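Local coordinates for polycyclic ketone monooxygenase (Myceliophthora thermophila, PDB 5MQ6), which uses FAD and NADPH to insert one oxygen atom beside the carbonyl of ketones, notably polycyclic ones, yielding esters or lactones, at residues I82-G87 / T492-Y497. Sequence-based numbering, arbitrary orientation.
Sequences IILGAG and TGVDIY. With FAD (flavin-adenine dinucleotide), chain B.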
ATOM      1  N   ILE A  82      -4.784   2.893  21.758  1.00 16.41           N
ATOM      2  CA  ILE A  82      -3.775   2.061  21.095  1.00 15.60           C
ATOM      3  C   ILE A  82      -3.880   2.255  19.600  1.00 14.76           C
ATOM      4  O   ILE A  82      -4.939   2.093  18.978  1.00 16.00           O
ATOM      5  CB  ILE A  82      -3.802   0.593  21.501  1.00 14.77           C
ATOM      6  CG1 ILE A  82      -3.327   0.482  22.985  1.00 13.82           C
ATOM      7  CG2 ILE A  82      -2.847  -0.196  20.550  1.00 16.07           C
ATOM      8  CD1 ILE A  82      -3.668  -0.873  23.606  1.00 15.25           C
ATOM      9  N   ILE A  83      -2.736   2.606  19.037  1.00 15.18           N
ATOM     10  CA  ILE A  83      -2.555   2.689  17.587  1.00 16.55           C
ATOM     11  C   ILE A  83      -1.751   1.481  17.075  1.00 17.28           C
ATOM     12  O   ILE A  83      -0.642   1.262  17.541  1.00 17.44           O
ATOM     13  CB  ILE A  83      -1.804   3.971  17.219  1.00 16.02           C
ATOM     14  CG1 ILE A  83      -2.658   5.195  17.660  1.00 16.85           C
ATOM     15  CG2 ILE A  83      -1.504   4.023  15.696  1.00 14.86           C
ATOM     16  CD1 ILE A  83      -1.927   6.523  17.567  1.00 18.28           C
ATOM     17  N   LEU A  84      -2.301   0.748  16.112  1.00 17.16           N
ATOM     18  CA  LEU A  84      -1.583  -0.375  15.527  1.00 18.55           C
ATOM     19  C   LEU A  84      -0.953   0.148  14.270  1.00 18.39           C
ATOM     20  O   LEU A  84      -1.643   0.601  13.343  1.00 19.55           O
ATOM     21  CB  LEU A  84      -2.521  -1.540  15.223  1.00 22.42           C
ATOM     22  CG  LEU A  84      -1.978  -2.918  14.864  1.00 24.11           C
ATOM     23  CD1 LEU A  84      -3.027  -4.005  15.026  1.00 25.81           C
ATOM     24  CD2 LEU A  84      -1.618  -2.965  13.400  1.00 25.34           C
ATOM     25  N   GLY A  85       0.375   0.168  14.287  1.00 18.14           N
ATOM     26  CA  GLY A  85       1.154   0.714  13.238  1.00 19.58           C
ATOM     27  C   GLY A  85       1.850   2.018  13.608  1.00 18.11           C
ATOM     28  O   GLY A  85       1.197   2.931  14.065  1.00 21.49           O
ATOM     29  N   ALA A  86       3.135   2.086  13.308  1.00 18.09           N
ATOM     30  CA  ALA A  86       3.991   3.175  13.597  1.00 18.63           C
ATOM     31  C   ALA A  86       4.655   3.693  12.289  1.00 18.90           C
ATOM     32  O   ALA A  86       5.694   4.382  12.304  1.00 15.41           O
ATOM     33  CB  ALA A  86       5.011   2.713  14.601  1.00 18.41           C
ATOM     34  N   GLY A  87       4.004   3.413  11.157  1.00 18.72           N
ATOM     35  CA  GLY A  87       4.399   4.043   9.919  1.00 17.75           C
ATOM     36  C   GLY A  87       3.798   5.446   9.840  1.00 17.82           C
ATOM     37  O   GLY A  87       3.330   5.990  10.841  1.00 18.62           O
ATOM     38  N   THR A 492      -5.144  -6.827   8.514  1.00 30.90           N
ATOM     39  CA  THR A 492      -4.189  -6.527   9.569  1.00 31.65           C
ATOM     40  C   THR A 492      -3.621  -7.768  10.196  1.00 29.95           C
ATOM     41  O   THR A 492      -2.658  -7.667  10.950  1.00 30.98           O
ATOM     42  CB  THR A 492      -4.650  -5.399  10.606  1.00 31.74           C
ATOM     43  OG1 THR A 492      -4.737  -5.817  11.956  1.00 36.92           O
ATOM     44  CG2 THR A 492      -5.758  -4.630  10.240  1.00 21.62           C
ATOM     45  N   GLY A 493      -4.190  -8.934   9.862  1.00 26.62           N
ATOM     46  CA  GLY A 493      -3.665 -10.202  10.346  1.00 28.28           C
ATOM     47  C   GLY A 493      -4.072 -10.505  11.816  1.00 31.48           C
ATOM     48  O   GLY A 493      -3.364 -11.238  12.531  1.00 27.38           O
ATOM     49  N   VAL A 494      -5.222  -9.983  12.250  1.00 28.19           N
ATOM     50  CA  VAL A 494      -5.718 -10.145  13.649  1.00 27.34           C
ATOM     51  C   VAL A 494      -7.091 -10.728  13.612  1.00 23.38           C
ATOM     52  O   VAL A 494      -7.805 -10.562  12.669  1.00 27.74           O
ATOM     53  CB  VAL A 494      -5.773  -8.768  14.369  1.00 27.87           C
ATOM     54  CG1 VAL A 494      -4.361  -8.174  14.495  1.00 25.36           C
ATOM     55  CG2 VAL A 494      -6.612  -7.737  13.572  1.00 29.91           C
ATOM     56  N   ASP A 495      -7.504 -11.385  14.660  1.00 23.49           N
ATOM     57  CA  ASP A 495      -8.915 -11.643  14.848  1.00 24.50           C
ATOM     58  C   ASP A 495      -9.461 -10.486  15.681  1.00 25.07           C
ATOM     59  O   ASP A 495      -8.865 -10.106  16.708  1.00 22.45           O
ATOM     60  CB  ASP A 495      -9.100 -12.932  15.596  1.00 26.62           C
ATOM     61  CG  ASP A 495      -8.624 -14.149  14.801  1.00 32.14           C
ATOM     62  OD1 ASP A 495      -8.744 -14.145  13.545  1.00 32.21           O
ATOM     63  OD2 ASP A 495      -8.131 -15.097  15.444  1.00 28.47           O
ATOM     64  N   ILE A 496     -10.629  -9.989  15.278  1.00 23.56           N
ATOM     65  CA  ILE A 496     -11.276  -8.862  15.953  1.00 21.84           C
ATOM     66  C   ILE A 496     -12.633  -9.304  16.440  1.00 21.42           C
ATOM     67  O   ILE A 496     -13.461  -9.712  15.609  1.00 21.95           O
ATOM     68  CB  ILE A 496     -11.410  -7.618  15.041  1.00 20.56           C
ATOM     69  CG1 ILE A 496     -10.022  -7.197  14.588  1.00 20.88           C
ATOM     70  CG2 ILE A 496     -12.030  -6.420  15.806  1.00 19.82           C
ATOM     71  CD1 ILE A 496      -9.882  -5.957  13.758  1.00 21.53           C
ATOM     72  N   TYR A 497     -12.858  -9.227  17.772  1.00 20.56           N
ATOM     73  CA  TYR A 497     -14.139  -9.678  18.355  1.00 21.43           C
ATOM     74  C   TYR A 497     -14.740  -8.484  19.057  1.00 20.66           C
ATOM     75  O   TYR A 497     -14.080  -7.866  19.844  1.00 23.84           O
ATOM     76  CB  TYR A 497     -13.968 -10.818  19.344  1.00 21.74           C
ATOM     77  CG  TYR A 497     -13.303 -12.008  18.695  1.00 26.65           C
ATOM     78  CD1 TYR A 497     -14.019 -12.888  17.849  1.00 25.67           C
ATOM     79  CD2 TYR A 497     -11.937 -12.232  18.874  1.00 32.64           C
ATOM     80  CE1 TYR A 497     -13.396 -13.984  17.271  1.00 27.44           C
ATOM     81  CE2 TYR A 497     -11.286 -13.328  18.275  1.00 35.87           C
ATOM     82  CZ  TYR A 497     -12.025 -14.198  17.482  1.00 33.71           C
ATOM     83  OH  TYR A 497     -11.332 -15.237  16.921  1.00 32.94           O
TER
HETATM   84  PA  FAD B 700       2.663   0.863   6.807  1.00 20.54           P
HETATM   85  O1A FAD B 700       2.538  -0.445   6.100  1.00 23.30           O
HETATM   86  O2A FAD B 700       3.710   1.881   6.391  1.00 21.76           O
HETATM   87  O5B FAD B 700       2.893   0.560   8.367  1.00 23.73           O
HETATM   88  C5B FAD B 700       2.082  -0.356   9.023  1.00 21.99           C
HETATM   89  C4B FAD B 700       2.926  -1.104  10.034  1.00 23.15           C
HETATM   90  O4B FAD B 700       2.015  -1.875  10.839  1.00 21.89           O
HETATM   91  C3B FAD B 700       3.946  -2.084   9.463  1.00 22.37           C
HETATM   92  O3B FAD B 700       5.169  -1.950  10.140  1.00 22.08           O
HETATM   93  C2B FAD B 700       3.342  -3.432   9.740  1.00 23.45           C
HETATM   94  O2B FAD B 700       4.311  -4.439   9.902  1.00 24.39           O
HETATM   95  C1B FAD B 700       2.570  -3.152  11.011  1.00 21.95           C
HETATM   96  N9A FAD B 700       1.540  -4.128  11.271  1.00 20.15           N
HETATM   97  C8A FAD B 700       0.555  -4.522  10.414  1.00 23.62           C
HETATM   98  N7A FAD B 700      -0.162  -5.465  11.017  1.00 21.85           N
HETATM   99  C5A FAD B 700       0.332  -5.718  12.241  1.00 18.10           C
HETATM  100  C6A FAD B 700      -0.046  -6.604  13.356  1.00 16.87           C
HETATM  101  N6A FAD B 700      -1.040  -7.468  13.345  1.00 17.32           N
HETATM  102  N1A FAD B 700       0.695  -6.452  14.423  1.00 17.27           N
HETATM  103  C2A FAD B 700       1.750  -5.607  14.495  1.00 14.50           C
HETATM  104  N3A FAD B 700       2.177  -4.783  13.566  1.00 15.44           N
HETATM  105  C4A FAD B 700       1.477  -4.839  12.391  1.00 18.09           C
HETATM  106  N1  FAD B 700       2.595   4.754  -1.457  1.00 22.31           N
HETATM  107  C2  FAD B 700       2.544   6.021  -1.987  1.00 27.80           C
HETATM  108  O2  FAD B 700       1.525   6.693  -1.895  1.00 24.38           O
HETATM  109  N3  FAD B 700       3.607   6.542  -2.614  1.00 32.47           N
HETATM  110  C4  FAD B 700       4.736   5.824  -2.733  1.00 38.50           C
HETATM  111  O4  FAD B 700       5.675   6.357  -3.310  1.00 48.87           O
HETATM  112  C4X FAD B 700       4.896   4.459  -2.203  1.00 36.42           C
HETATM  113  N5  FAD B 700       6.025   3.683  -2.326  1.00 33.59           N
HETATM  114  C5X FAD B 700       6.016   2.441  -1.783  1.00 32.50           C
HETATM  115  C6  FAD B 700       7.206   1.572  -1.905  1.00 29.18           C
HETATM  116  C7  FAD B 700       7.096   0.238  -1.285  1.00 35.98           C
HETATM  117  C7M FAD B 700       8.254  -0.732  -1.341  1.00 35.02           C
HETATM  118  C8  FAD B 700       5.859  -0.236  -0.597  1.00 37.43           C
HETATM  119  C8M FAD B 700       5.735  -1.613   0.054  1.00 41.20           C
HETATM  120  C9  FAD B 700       4.764   0.600  -0.514  1.00 35.71           C
HETATM  121  C9A FAD B 700       4.798   1.907  -1.077  1.00 35.80           C
HETATM  122  N10 FAD B 700       3.642   2.701  -0.981  1.00 29.98           N
HETATM  123  C10 FAD B 700       3.688   3.990  -1.519  1.00 27.45           C
HETATM  124  C1' FAD B 700       2.435   2.272  -0.241  1.00 33.28           C
HETATM  125  C2' FAD B 700       2.765   2.508   1.292  1.00 32.49           C
HETATM  126  O2' FAD B 700       2.495   1.300   2.017  1.00 32.73           O
HETATM  127  C3' FAD B 700       2.027   3.730   1.939  1.00 30.78           C
HETATM  128  O3' FAD B 700       2.386   4.921   1.233  1.00 30.58           O
HETATM  129  C4' FAD B 700       2.376   4.076   3.407  1.00 29.20           C
HETATM  130  O4' FAD B 700       3.827   3.979   3.757  1.00 28.60           O
HETATM  131  C5' FAD B 700       1.522   3.221   4.364  1.00 26.62           C
HETATM  132  O5' FAD B 700       1.582   3.859   5.677  1.00 25.35           O
HETATM  133  P   FAD B 700       0.790   3.023   6.816  1.00 23.91           P
HETATM  134  O1P FAD B 700       1.372   3.565   8.173  1.00 25.67           O
HETATM  135  O2P FAD B 700      -0.697   3.095   6.442  1.00 26.20           O
HETATM  136  O3P FAD B 700       1.186   1.445   6.566  1.00 22.70           O
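L84 meets T492 and V494 in a small, buried, mainly apolar contact beside the adenine of FAD. L84 ends strand 78-84 of the dinucleotide-binding domain. T492 ends helix 488-492, and V494 precedes strand 495-497. No hydrogen bond links 82-87 to 492-497 directly; the cofactor joins them.

The two methyls of L84 divide the work. CD1 reaches 492-497, 4.0 Å from T492 OG1 and 4.4 Å from V494 CG1. CD2 sits over the face of the adenine, 3.6 Å from FAD C5A. CG of L84 stands anti to the backbone N (chi1 -168°), which carries the fork out from the strand to both partners. V494 CG1 also approaches the adenine amino group, 3.6 Å from FAD N6A.

That amino group donates a nearly straight hydrogen bond to T492 O (N6A to O 2.9 Å, 177° at the hydrogen). The bond is consistent with recognition of adenine. G493 follows with positive phi, in a Schellman motif that ends the helix. T492 OG1, by contrast, is buried without a hydrogen-bonding partner in the model. V183 of strand 181-189 touches both L84 and V494.

Beyond L84 the chain turns along the cofactor. G85 CA packs 3.6 Å from FAD O4B, and G87 sits at the N-cap of helix 88-99. G87 C lies 3.5 Å from FAD O1P, so the backbone passes close to the phosphate. The strand, glycine-rich turn and helix, with G85 and G87, are consistent with the GxGxxG fingerprint of a Rossmann-type FAD site, here with the 492-494 turn, distant in sequence, adding to the adenine pocket.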